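Local atomic coordinates of B12-binding domain-containing protein (PDB entry 6WTE), a protein that is the radical SAM methylase TsrM, which uses cobalamin and a [4Fe-4S] cluster and probably methylates tryptophan by a non-radical route. Residues N11-P16 / V68-T73; E340-W345 / T353-E358; T138-S141 / D145-G148; A402-F407 / S549-R554. All coordinates share one frame; numbering follows the deposited sequence.

Contact 1: N11-P16 / V68-T73; sequences NKVHPP and VRNTDT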
loop_
_atom_site.group_PDB
_atom_site.type_symbol
_atom_site.label_atom_id
_atom_site.label_comp_id
_atom_site.label_asym_id
_atom_site.label_seq_id
_atom_site.Cartn_x
_atom_site.Cartn_y
_atom_site.Cartn_z
ATOM N N ASN A 11 -9.797 -7.017 -6.214
ATOM C CA ASN A 11 -9.062 -5.917 -6.826
ATOM C C ASN A 11 -9.312 -5.885 -8.326
ATOM O O ASN A 11 -8.996 -6.842 -9.036
ATOM C CB ASN A 11 -7.572 -6.070 -6.527
ATOM C CG ASN A 11 -6.795 -4.787 -6.756
ATOM O OD1 ASN A 11 -7.266 -3.869 -7.430
ATOM N ND2 ASN A 11 -5.604 -4.716 -6.185
ATOM N N LYS A 12 -9.898 -4.794 -8.814
ATOM C CA LYS A 12 -10.155 -4.651 -10.240
ATOM C C LYS A 12 -9.223 -3.646 -10.908
ATOM O O LYS A 12 -9.452 -3.274 -12.062
ATOM C CB LYS A 12 -11.620 -4.272 -10.476
ATOM C CG LYS A 12 -12.599 -5.367 -10.053
ATOM C CD LYS A 12 -14.017 -5.074 -10.512
ATOM C CE LYS A 12 -14.558 -3.792 -9.901
ATOM N NZ LYS A 12 -16.012 -3.634 -10.201
ATOM N N VAL A 13 -8.170 -3.214 -10.224
ATOM C CA VAL A 13 -7.257 -2.219 -10.778
ATOM C C VAL A 13 -6.350 -2.871 -11.814
ATOM O O VAL A 13 -5.716 -3.898 -11.546
ATOM C CB VAL A 13 -6.426 -1.559 -9.668
ATOM C CG1 VAL A 13 -5.304 -0.719 -10.272
ATOM C CG2 VAL A 13 -7.313 -0.691 -8.782
ATOM N N HIS A 14 -6.277 -2.262 -12.994
ATOM C CA HIS A 14 -5.218 -2.539 -13.948
ATOM C C HIS A 14 -4.382 -1.279 -14.152
ATOM O O HIS A 14 -4.917 -0.168 -14.116
ATOM C CB HIS A 14 -5.769 -3.018 -15.296
ATOM C CG HIS A 14 -6.368 -4.390 -15.251
ATOM N ND1 HIS A 14 -6.217 -5.302 -16.274
ATOM C CD2 HIS A 14 -7.123 -5.004 -14.308
ATOM C CE1 HIS A 14 -6.851 -6.419 -15.963
ATOM N NE2 HIS A 14 -7.410 -6.264 -14.777
ATOM N N PRO A 15 -3.062 -1.408 -14.371
ATOM C CA PRO A 15 -2.273 -2.643 -14.490
ATOM C C PRO A 15 -2.312 -3.505 -13.230
ATOM O O PRO A 15 -2.301 -2.980 -12.117
ATOM C CB PRO A 15 -0.853 -2.133 -14.763
ATOM C CG PRO A 15 -0.846 -0.718 -14.316
ATOM C CD PRO A 15 -2.227 -0.207 -14.550
ATOM N N PRO A 16 -2.377 -4.819 -13.419
ATOM C CA PRO A 16 -2.703 -5.715 -12.306
ATOM C C PRO A 16 -1.504 -6.012 -11.422
ATOM O O PRO A 16 -0.376 -6.178 -11.895
ATOM C CB PRO A 16 -3.194 -6.981 -13.017
ATOM C CG PRO A 16 -2.421 -6.985 -14.301
ATOM C CD PRO A 16 -2.268 -5.538 -14.702
ATOM N N VAL A 68 -8.937 -6.653 0.994
ATOM C CA VAL A 68 -9.247 -5.296 0.563
ATOM C C VAL A 68 -7.946 -4.508 0.654
ATOM O O VAL A 68 -7.560 -4.024 1.725
ATOM C CB VAL A 68 -10.378 -4.681 1.395
ATOM C CG1 VAL A 68 -10.519 -3.169 1.137
ATOM C CG2 VAL A 68 -11.674 -5.389 1.048
ATOM N N ARG A 69 -7.244 -4.426 -0.475
ATOM C CA ARG A 69 -5.909 -3.839 -0.503
ATOM C C ARG A 69 -5.955 -2.315 -0.504
ATOM O O ARG A 69 -5.164 -1.668 0.192
ATOM C CB ARG A 69 -5.153 -4.344 -1.729
ATOM C CG ARG A 69 -3.690 -3.918 -1.807
ATOM C CD ARG A 69 -3.171 -4.235 -3.199
ATOM N NE ARG A 69 -1.714 -4.155 -3.308
ATOM C CZ ARG A 69 -1.037 -3.030 -3.497
ATOM N NH1 ARG A 69 0.285 -3.075 -3.584
ATOM N NH2 ARG A 69 -1.673 -1.870 -3.605
ATOM N N ASN A 70 -6.833 -1.732 -1.317
ATOM C CA ASN A 70 -6.920 -0.290 -1.496
ATOM C C ASN A 70 -8.318 0.183 -1.120
ATOM O O ASN A 70 -9.311 -0.413 -1.548
ATOM C CB ASN A 70 -6.619 0.115 -2.944
ATOM C CG ASN A 70 -5.429 -0.632 -3.530
ATOM O OD1 ASN A 70 -4.397 -0.795 -2.882
ATOM N ND2 ASN A 70 -5.574 -1.087 -4.769
ATOM N N THR A 71 -8.395 1.242 -0.315
ATOM C CA THR A 71 -9.693 1.859 -0.052
ATOM C C THR A 71 -10.089 2.823 -1.159
ATOM O O THR A 71 -11.278 2.960 -1.465
ATOM C CB THR A 71 -9.665 2.609 1.279
ATOM O OG1 THR A 71 -8.602 3.576 1.255
ATOM C CG2 THR A 71 -9.439 1.648 2.425
ATOM N N ASP A 72 -9.106 3.505 -1.742
ATOM C CA ASP A 72 -9.303 4.469 -2.816
ATOM C C ASP A 72 -7.954 4.646 -3.498
ATOM O O ASP A 72 -6.968 4.014 -3.116
ATOM C CB ASP A 72 -9.867 5.807 -2.300
ATOM C CG ASP A 72 -8.974 6.482 -1.274
ATOM O OD1 ASP A 72 -8.853 5.957 -0.148
ATOM O OD2 ASP A 72 -8.407 7.560 -1.591
ATOM N N THR A 73 -7.913 5.509 -4.513
ATOM C CA THR A 73 -6.652 5.721 -5.215
ATOM C C THR A 73 -5.644 6.490 -4.376
ATOM O O THR A 73 -4.452 6.451 -4.693
ATOM C CB THR A 73 -6.876 6.466 -6.532
ATOM O OG1 THR A 73 -7.312 7.803 -6.259
ATOM C CG2 THR A 73 -7.913 5.748 -7.387
HETATM O O HOH W 1 -8.396 -2.044 -5.709
#

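Contact 2: E340-W345 / T353-E358; sequences ELLSGW and TYYTFE. With EDO (1,2-ethanediol), chain M.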
loop_
_atom_site.group_PDB
_atom_site.type_symbol
_atom_site.label_atom_id
_atom_site.label_comp_id
_atom_site.label_asym_id
_atom_site.label_seq_id
_atom_site.Cartn_x
_atom_site.Cartn_y
_atom_site.Cartn_z
ATOM N N GLU A 340 11.347 23.108 8.103
ATOM C CA GLU A 340 10.100 23.575 8.693
ATOM C C GLU A 340 8.920 22.713 8.262
ATOM O O GLU A 340 7.938 22.596 9.002
ATOM C CB GLU A 340 9.863 25.045 8.339
ATOM C CG GLU A 340 9.785 25.343 6.849
ATOM C CD GLU A 340 11.130 25.718 6.226
ATOM O OE1 GLU A 340 12.197 25.278 6.726
ATOM O OE2 GLU A 340 11.110 26.471 5.227
ATOM N N LEU A 341 9.004 22.082 7.092
ATOM C CA LEU A 341 7.965 21.158 6.655
ATOM C C LEU A 341 8.192 19.745 7.175
ATOM O O LEU A 341 7.235 19.077 7.583
ATOM C CB LEU A 341 7.879 21.148 5.128
ATOM C CG LEU A 341 6.939 22.210 4.546
ATOM C CD1 LEU A 341 7.451 23.619 4.762
ATOM C CD2 LEU A 341 6.700 21.979 3.087
ATOM N N LEU A 342 9.445 19.279 7.178
ATOM C CA LEU A 342 9.722 17.907 7.594
ATOM C C LEU A 342 9.592 17.733 9.099
ATOM O O LEU A 342 9.251 16.640 9.567
ATOM C CB LEU A 342 11.118 17.496 7.124
ATOM C CG LEU A 342 11.267 17.358 5.612
ATOM C CD1 LEU A 342 12.739 17.391 5.249
ATOM C CD2 LEU A 342 10.612 16.066 5.103
ATOM N N SER A 343 9.848 18.791 9.867
ATOM C CA SER A 343 9.651 18.730 11.310
ATOM C C SER A 343 8.205 18.375 11.632
ATOM O O SER A 343 7.271 18.945 11.061
ATOM C CB SER A 343 10.018 20.068 11.950
ATOM O OG SER A 343 9.754 20.052 13.339
ATOM N N GLY A 344 8.026 17.420 12.544
ATOM C CA GLY A 344 6.708 16.926 12.893
ATOM C C GLY A 344 6.036 16.072 11.843
ATOM O O GLY A 344 4.954 15.531 12.108
ATOM N N TRP A 345 6.646 15.919 10.666
ATOM C CA TRP A 345 6.069 15.141 9.575
ATOM C C TRP A 345 6.833 13.834 9.394
ATOM O O TRP A 345 6.288 12.765 9.677
ATOM C CB TRP A 345 6.052 15.980 8.291
ATOM C CG TRP A 345 5.758 15.240 7.006
ATOM C CD1 TRP A 345 5.218 13.987 6.864
ATOM C CD2 TRP A 345 5.989 15.726 5.678
ATOM N NE1 TRP A 345 5.108 13.667 5.532
ATOM C CE2 TRP A 345 5.575 14.717 4.783
ATOM C CE3 TRP A 345 6.505 16.918 5.158
ATOM C CZ2 TRP A 345 5.665 14.862 3.399
ATOM C CZ3 TRP A 345 6.592 17.060 3.778
ATOM C CH2 TRP A 345 6.177 16.037 2.918
ATOM N N THR A 353 13.211 14.218 13.527
ATOM C CA THR A 353 13.539 13.823 12.168
ATOM C C THR A 353 14.725 12.868 12.185
ATOM O O THR A 353 15.467 12.777 13.165
ATOM C CB THR A 353 13.852 15.038 11.296
ATOM O OG1 THR A 353 14.830 15.864 11.945
ATOM C CG2 THR A 353 12.584 15.842 11.023
ATOM N N TYR A 354 14.887 12.136 11.083
ATOM C CA TYR A 354 15.896 11.089 11.018
ATOM C C TYR A 354 16.711 11.141 9.733
ATOM O O TYR A 354 17.452 10.193 9.450
ATOM C CB TYR A 354 15.245 9.703 11.186
ATOM C CG TYR A 354 14.127 9.415 10.207
ATOM C CD1 TYR A 354 12.815 9.794 10.480
ATOM C CD2 TYR A 354 14.379 8.755 9.011
ATOM C CE1 TYR A 354 11.793 9.540 9.585
ATOM C CE2 TYR A 354 13.355 8.484 8.108
ATOM C CZ TYR A 354 12.069 8.885 8.399
ATOM O OH TYR A 354 11.058 8.634 7.507
ATOM N N TYR A 355 16.597 12.212 8.948
ATOM C CA TYR A 355 17.491 12.384 7.812
ATOM C C TYR A 355 17.602 13.859 7.459
ATOM O O TYR A 355 16.856 14.710 7.955
ATOM C CB TYR A 355 17.047 11.565 6.589
ATOM C CG TYR A 355 15.672 11.881 6.033
ATOM C CD1 TYR A 355 15.473 12.943 5.162
ATOM C CD2 TYR A 355 14.580 11.085 6.350
ATOM C CE1 TYR A 355 14.217 13.217 4.640
ATOM C CE2 TYR A 355 13.325 11.348 5.835
ATOM C CZ TYR A 355 13.147 12.416 4.984
ATOM O OH TYR A 355 11.895 12.668 4.467
ATOM N N THR A 356 18.586 14.142 6.614
ATOM C CA THR A 356 18.791 15.445 6.012
ATOM C C THR A 356 18.834 15.266 4.505
ATOM O O THR A 356 18.840 14.144 3.990
ATOM C CB THR A 356 20.099 16.090 6.480
ATOM O OG1 THR A 356 21.196 15.339 5.946
ATOM C CG2 THR A 356 20.178 16.083 7.993
ATOM N N PHE A 357 18.906 16.383 3.784
ATOM C CA PHE A 357 18.988 16.255 2.336
ATOM C C PHE A 357 20.287 15.582 1.902
ATOM O O PHE A 357 20.320 14.942 0.845
ATOM C CB PHE A 357 18.841 17.620 1.670
ATOM C CG PHE A 357 18.723 17.543 0.176
ATOM C CD1 PHE A 357 17.656 16.878 -0.407
ATOM C CD2 PHE A 357 19.675 18.123 -0.640
ATOM C CE1 PHE A 357 17.539 16.799 -1.785
ATOM C CE2 PHE A 357 19.568 18.045 -2.020
ATOM C CZ PHE A 357 18.496 17.383 -2.590
ATOM N N GLU A 358 21.349 15.675 2.711
ATOM C CA GLU A 358 22.597 15.000 2.356
ATOM C C GLU A 358 22.396 13.505 2.202
ATOM O O GLU A 358 23.092 12.867 1.407
ATOM C CB GLU A 358 23.682 15.253 3.409
ATOM C CG GLU A 358 24.110 16.690 3.587
ATOM C CD GLU A 358 23.718 17.246 4.953
ATOM O OE1 GLU A 358 23.029 18.288 4.994
ATOM O OE2 GLU A 358 24.090 16.641 5.983
HETATM C C1 EDO M . 18.574 15.162 11.223
HETATM O O1 EDO M . 17.176 15.200 10.910
HETATM C C2 EDO M . 19.158 13.809 10.835
HETATM O O2 EDO M . 18.896 12.857 11.872
#

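Contact 3: T138-S141 / D145-G148; sequences TAIS and DTAG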
loop_
_atom_site.group_PDB
_atom_site.type_symbol
_atom_site.label_atom_id
_atom_site.label_comp_id
_atom_site.label_asym_id
_atom_site.label_seq_id
_atom_site.Cartn_x
_atom_site.Cartn_y
_atom_site.Cartn_z
ATOM N N THR A 138 -10.156 -22.528 12.222
ATOM C CA THR A 138 -10.294 -23.653 13.138
ATOM C C THR A 138 -11.591 -23.550 13.930
ATOM O O THR A 138 -12.324 -24.538 14.058
ATOM C CB THR A 138 -9.092 -23.725 14.083
ATOM O OG1 THR A 138 -7.893 -23.929 13.325
ATOM C CG2 THR A 138 -9.252 -24.873 15.072
ATOM N N ALA A 139 -11.907 -22.360 14.445
ATOM C CA ALA A 139 -13.135 -22.196 15.220
ATOM C C ALA A 139 -14.370 -22.484 14.371
ATOM O O ALA A 139 -15.273 -23.216 14.795
ATOM C CB ALA A 139 -13.197 -20.786 15.813
ATOM N N ILE A 140 -14.425 -21.920 13.162
ATOM C CA ILE A 140 -15.589 -22.118 12.300
ATOM C C ILE A 140 -15.735 -23.593 11.938
ATOM O O ILE A 140 -16.818 -24.183 12.067
ATOM C CB ILE A 140 -15.482 -21.238 11.040
ATOM C CG1 ILE A 140 -15.272 -19.766 11.408
ATOM C CG2 ILE A 140 -16.721 -21.399 10.168
ATOM C CD1 ILE A 140 -16.350 -19.189 12.287
ATOM N N SER A 141 -14.634 -24.215 11.509
ATOM C CA SER A 141 -14.673 -25.613 11.094
ATOM C C SER A 141 -15.156 -26.518 12.221
ATOM O O SER A 141 -15.871 -27.497 11.979
ATOM C CB SER A 141 -13.289 -26.053 10.618
ATOM O OG SER A 141 -13.273 -27.443 10.341
ATOM N N ASP A 145 -17.483 -20.978 19.098
ATOM C CA ASP A 145 -17.584 -19.533 19.214
ATOM C C ASP A 145 -16.233 -18.906 18.870
ATOM O O ASP A 145 -15.173 -19.468 19.157
ATOM C CB ASP A 145 -18.010 -19.176 20.643
ATOM C CG ASP A 145 -18.533 -17.760 20.778
ATOM O OD1 ASP A 145 -18.020 -16.855 20.093
ATOM O OD2 ASP A 145 -19.467 -17.561 21.587
ATOM N N THR A 146 -16.271 -17.727 18.256
ATOM C CA THR A 146 -15.052 -17.004 17.911
ATOM C C THR A 146 -14.681 -15.948 18.944
ATOM O O THR A 146 -13.782 -15.136 18.690
ATOM C CB THR A 146 -15.195 -16.343 16.541
ATOM O OG1 THR A 146 -16.321 -15.456 16.557
ATOM C CG2 THR A 146 -15.366 -17.381 15.447
ATOM N N ALA A 147 -15.340 -15.948 20.104
ATOM C CA ALA A 147 -15.157 -14.893 21.093
ATOM C C ALA A 147 -13.783 -14.924 21.753
ATOM O O ALA A 147 -13.393 -13.935 22.381
ATOM C CB ALA A 147 -16.254 -14.994 22.159
ATOM N N GLY A 148 -13.028 -16.009 21.603
ATOM C CA GLY A 148 -11.717 -16.105 22.207
ATOM C C GLY A 148 -10.563 -15.987 21.241
ATOM O O GLY A 148 -9.426 -16.299 21.619
#

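Contact 4: A402-F407 / S549-R554; sequences ATVTGF and SHWRGR. With EDO (1,2-ethanediol), chain K.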
loop_
_atom_site.group_PDB
_atom_site.type_symbol
_atom_site.label_atom_id
_atom_site.label_comp_id
_atom_site.label_asym_id
_atom_site.label_seq_id
_atom_site.Cartn_x
_atom_site.Cartn_y
_atom_site.Cartn_z
ATOM N N ALA A 402 18.111 12.494 -10.512
ATOM C CA ALA A 402 17.578 11.153 -10.330
ATOM C C ALA A 402 16.998 10.651 -11.642
ATOM O O ALA A 402 16.592 11.436 -12.504
ATOM C CB ALA A 402 16.503 11.142 -9.246
ATOM N N THR A 403 16.966 9.328 -11.802
ATOM C CA THR A 403 16.415 8.774 -13.035
ATOM C C THR A 403 15.013 9.307 -13.267
ATOM O O THR A 403 14.680 9.778 -14.360
ATOM C CB THR A 403 16.391 7.245 -12.995
ATOM O OG1 THR A 403 17.660 6.746 -12.560
ATOM C CG2 THR A 403 16.061 6.690 -14.378
ATOM N N VAL A 404 14.182 9.247 -12.235
ATOM C CA VAL A 404 12.843 9.811 -12.258
ATOM C C VAL A 404 12.650 10.590 -10.968
ATOM O O VAL A 404 13.107 10.163 -9.900
ATOM C CB VAL A 404 11.761 8.718 -12.413
ATOM C CG1 VAL A 404 10.365 9.323 -12.353
ATOM C CG2 VAL A 404 11.950 7.959 -13.733
ATOM N N THR A 405 11.988 11.737 -11.068
ATOM C CA THR A 405 11.577 12.510 -9.902
ATOM C C THR A 405 10.059 12.613 -9.932
ATOM O O THR A 405 9.491 13.141 -10.892
ATOM C CB THR A 405 12.230 13.891 -9.909
ATOM O OG1 THR A 405 13.621 13.726 -10.188
ATOM C CG2 THR A 405 12.080 14.566 -8.550
ATOM N N GLY A 406 9.411 12.119 -8.886
ATOM C CA GLY A 406 7.958 12.070 -8.815
ATOM C C GLY A 406 7.447 13.076 -7.803
ATOM O O GLY A 406 7.991 13.188 -6.699
ATOM N N PHE A 407 6.403 13.805 -8.185
ATOM C CA PHE A 407 5.792 14.812 -7.328
ATOM C C PHE A 407 4.334 14.459 -7.070
ATOM O O PHE A 407 3.599 14.093 -7.993
ATOM C CB PHE A 407 5.879 16.200 -7.961
ATOM C CG PHE A 407 7.278 16.638 -8.271
ATOM C CD1 PHE A 407 8.076 17.199 -7.287
ATOM C CD2 PHE A 407 7.805 16.474 -9.544
ATOM C CE1 PHE A 407 9.368 17.601 -7.564
ATOM C CE2 PHE A 407 9.095 16.875 -9.829
ATOM C CZ PHE A 407 9.879 17.443 -8.838
ATOM N N SER A 549 11.344 2.698 -14.533
ATOM C CA SER A 549 12.659 2.510 -15.140
ATOM C C SER A 549 12.652 2.737 -16.644
ATOM O O SER A 549 13.727 2.832 -17.246
ATOM C CB SER A 549 13.190 1.104 -14.838
ATOM O OG SER A 549 12.545 0.113 -15.625
ATOM N N HIS A 550 11.476 2.812 -17.265
ATOM C CA HIS A 550 11.352 3.073 -18.693
ATOM C C HIS A 550 10.667 4.402 -18.978
ATOM O O HIS A 550 10.315 4.675 -20.131
ATOM C CB HIS A 550 10.596 1.922 -19.362
ATOM C CG HIS A 550 11.236 0.588 -19.140
ATOM N ND1 HIS A 550 12.527 0.312 -19.537
ATOM C CD2 HIS A 550 10.776 -0.535 -18.541
ATOM C CE1 HIS A 550 12.832 -0.928 -19.200
ATOM N NE2 HIS A 550 11.787 -1.465 -18.595
ATOM N N TRP A 551 10.485 5.240 -17.957
ATOM C CA TRP A 551 9.789 6.510 -18.139
ATOM C C TRP A 551 10.580 7.462 -19.032
ATOM O O TRP A 551 10.024 8.066 -19.958
ATOM C CB TRP A 551 9.515 7.131 -16.766
ATOM C CG TRP A 551 8.633 8.345 -16.783
ATOM C CD1 TRP A 551 9.005 9.628 -16.507
ATOM C CD2 TRP A 551 7.230 8.388 -17.077
ATOM N NE1 TRP A 551 7.919 10.470 -16.612
ATOM C CE2 TRP A 551 6.819 9.733 -16.961
ATOM C CE3 TRP A 551 6.282 7.420 -17.426
ATOM C CZ2 TRP A 551 5.503 10.134 -17.191
ATOM C CZ3 TRP A 551 4.972 7.821 -17.649
ATOM C CH2 TRP A 551 4.599 9.168 -17.535
ATOM N N ARG A 552 11.886 7.602 -18.788
ATOM C CA ARG A 552 12.683 8.516 -19.609
ATOM C C ARG A 552 12.545 8.214 -21.097
ATOM O O ARG A 552 12.460 9.135 -21.918
ATOM C CB ARG A 552 14.156 8.457 -19.202
ATOM C CG ARG A 552 14.480 9.239 -17.949
ATOM C CD ARG A 552 15.976 9.453 -17.803
ATOM N NE ARG A 552 16.265 10.204 -16.585
ATOM C CZ ARG A 552 17.421 10.792 -16.311
ATOM N NH1 ARG A 552 18.428 10.730 -17.176
ATOM N NH2 ARG A 552 17.566 11.456 -15.171
ATOM N N GLY A 553 12.492 6.936 -21.462
ATOM C CA GLY A 553 12.459 6.577 -22.866
ATOM C C GLY A 553 11.083 6.211 -23.381
ATOM O O GLY A 553 10.964 5.446 -24.344
ATOM N N ARG A 554 10.030 6.754 -22.767
ATOM C CA ARG A 554 8.687 6.290 -23.107
ATOM C C ARG A 554 8.323 6.604 -24.555
ATOM O O ARG A 554 7.646 5.804 -25.215
ATOM C CB ARG A 554 7.658 6.883 -22.137
ATOM C CG ARG A 554 7.623 8.403 -22.036
ATOM C CD ARG A 554 6.777 8.761 -20.814
ATOM N NE ARG A 554 6.562 10.194 -20.625
ATOM C CZ ARG A 554 7.445 11.000 -20.049
ATOM N NH1 ARG A 554 8.607 10.511 -19.641
ATOM N NH2 ARG A 554 7.172 12.291 -19.883
HETATM C C1 EDO K . 19.664 7.412 -14.907
HETATM O O1 EDO K . 19.676 7.882 -13.556
HETATM C C2 EDO K . 20.816 6.433 -15.078
HETATM O O2 EDO K . 20.740 5.857 -16.384
#

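Contact 1: N11-P16 / V68-T73
N11 and N70 approach each other in a small, buried, water-bridged contact between two loops that follow neighbouring parallel strands, 4-9 and 63-67, and both bond cobalamin. The two side-chain amides stand almost perpendicular, their planes 84° apart, and their nitrogens come no closer than 3.9 Å (N11 ND2 to N70 ND2). Both ND2 groups are turned to the same acceptor, donating to O44 of the cobalamin. Beside them a water closes the bridge: it donates a hydrogen bond to N11 OD1 at 2.8 Å and accepts one from N70 ND2 at 3.1 Å. Loops at the C-terminal ends of the parallel strands are where a Rossmann-like B12-binding domain grips its cofactor, and here the first one is shaped by an Asx turn, V13 N to N11 OD1, 3.0 Å and fairly straight at 163°. Were N11 an alanine, the water and O44 would each probably lose a partner, and V13 N the acceptor that folds the loop. N70 is in turn steadied by R69, whose extended chain carries NH2 to an in-plane lone pair of N70 OD1 at 3.0 Å, while R69 CD rests 3.9 Å from N11 ND2.

Contact 2: E340-W345 / T353-E358
L342 meets T353 and Y355 in van der Waals contacts, each pairing a methyl with an oxygen. T353 CG2 lies 3.7 Å from L342 O, at the end of helix 339-342, and also approaches S343 CA. L342 sends its CD2 methyl across to the far end of Y355, 3.7 Å from OH, the two side chains crossing at about a right angle. The same methyl sits over one face of the W345 ring, toward its rim, so a single leucine branch fills the corner between tryptophan and tyrosine.

The polar bonds run within each segment or to residues beyond them. L342 O takes the backbone N of W345 at 2.9 Å as the chain turns off the helix. Y355 OH is held by S334 O and K346 NZ, which anchors the ring end that L342 touches. With T353 OG1 lodged between its own backbone N and carbonyl carbon (chi1 51°), CG2 is left to face L342 while the hydroxyl meets an ethanediol, probably from the crystallisation liquor, 2.6 Å from OG1 to O1; O1 in turn donates to Y355 O at 3.0 Å. Further on, T356 caps helix 357-369 by a weak bond, E358 N to OG1.

The two segments belong to the connection between parallel strands 327-335 and 373-380 of the radical SAM barrel, and Y354, between T353 and Y355, lines the iron-sulfur cluster pocket.

Contact 3: T138-S141 / D145-G148
I140 turns its CG1 branch beside its backbone N (chi1 -54°), and a second bend (chi2 -57°) brings CD1 round to T146, whose CG2 stands anti to its carbonyl carbon and is presented to the helix. I140 CD1 and T146 CG2 meet at 3.8 Å, the side chains crossing at a slant. This is the last turn of helix 130-141, which packs against the loop that doubles back from it toward strand 153-156, near the edge of the B12-binding sheet; an Asx turn at D145 shapes that loop. A139 adds to the contact: its CB is 4.1 Å from T146 CG2 and equally far from the carbonyl oxygen of D145, and the small alanine lets the backbone of the loop come close, with CA atoms of A139 and T146 6.2 Å apart. The T146 methyl thus touches both A139 and I140, whereas OG1 is bonded to R154 NH1, on strand 153-156, and weakly to Y123 OH. The same nitrogen forms a salt bridge with D145 OD1, so one guanidinium ties both loop residues to the strand. D145 OD1 accepts from A147 N at 2.8 Å, a bent bond that arrives 44° out of the carboxylate plane.

Contact 4: A402-F407 / S549-R554
R552 NE donates to T403 O at 2.8 Å, coming in on an in-plane lone pair of the carbonyl, and NH2 of the same guanidinium reaches A402 O, also at 2.8 Å but from above that carbonyl's plane. The arginine chain runs extended from CG to NE, so one edge of its head spans two successive carbonyls where the chain enters strand 404-412 of the radical SAM barrel. The 549-554 loop that supplies it comes just before the last helix, 554-566, and this pair of bonds ties the C-terminal part of the chain to the barrel. Next to them, V404 CG2 packs on W551 CB at 4.0 Å, the side chains crossing at about a right angle, while W551 NE1 is bonded to V514 O. T403 OG1 bonds T374 N on neighbouring strand 373-380 and lies close to O1 of an ethanediol, whose C1 sits over one face of the R552 guanidinium. With an alanine here T374 N would probably lose its side-chain acceptor, and the entry to the strand would be less firmly pinned. Within the loop, a type I turn runs from W551 to R554. R554 lays its guanidinium over one face of the W551 indole, and W551 O takes R554 N at 3.1 Å and R554 NH1 at 2.8 Å from opposite faces of its plane.

Contact 1 lies at the cobalamin, the others at different distances from it. Contact 2 belongs to the iron-sulfur side of the active centre: the side chain of Y355 is about 7 Å from the cluster and about 14 Å from cobalamin, and the centres of contacts 1 and 2 are 31 Å apart. Contact 4, whose 402-407 segment belongs to the same barrel as contact 2, comes within about 9 Å of it at the nearest atoms and within about 11 Å of contact 1. Contact 3 is the outlier, 50 Å from contact 4 between centres and across the middle of the chain from it, although the side chain of I140 is about 11 Å from cobalamin.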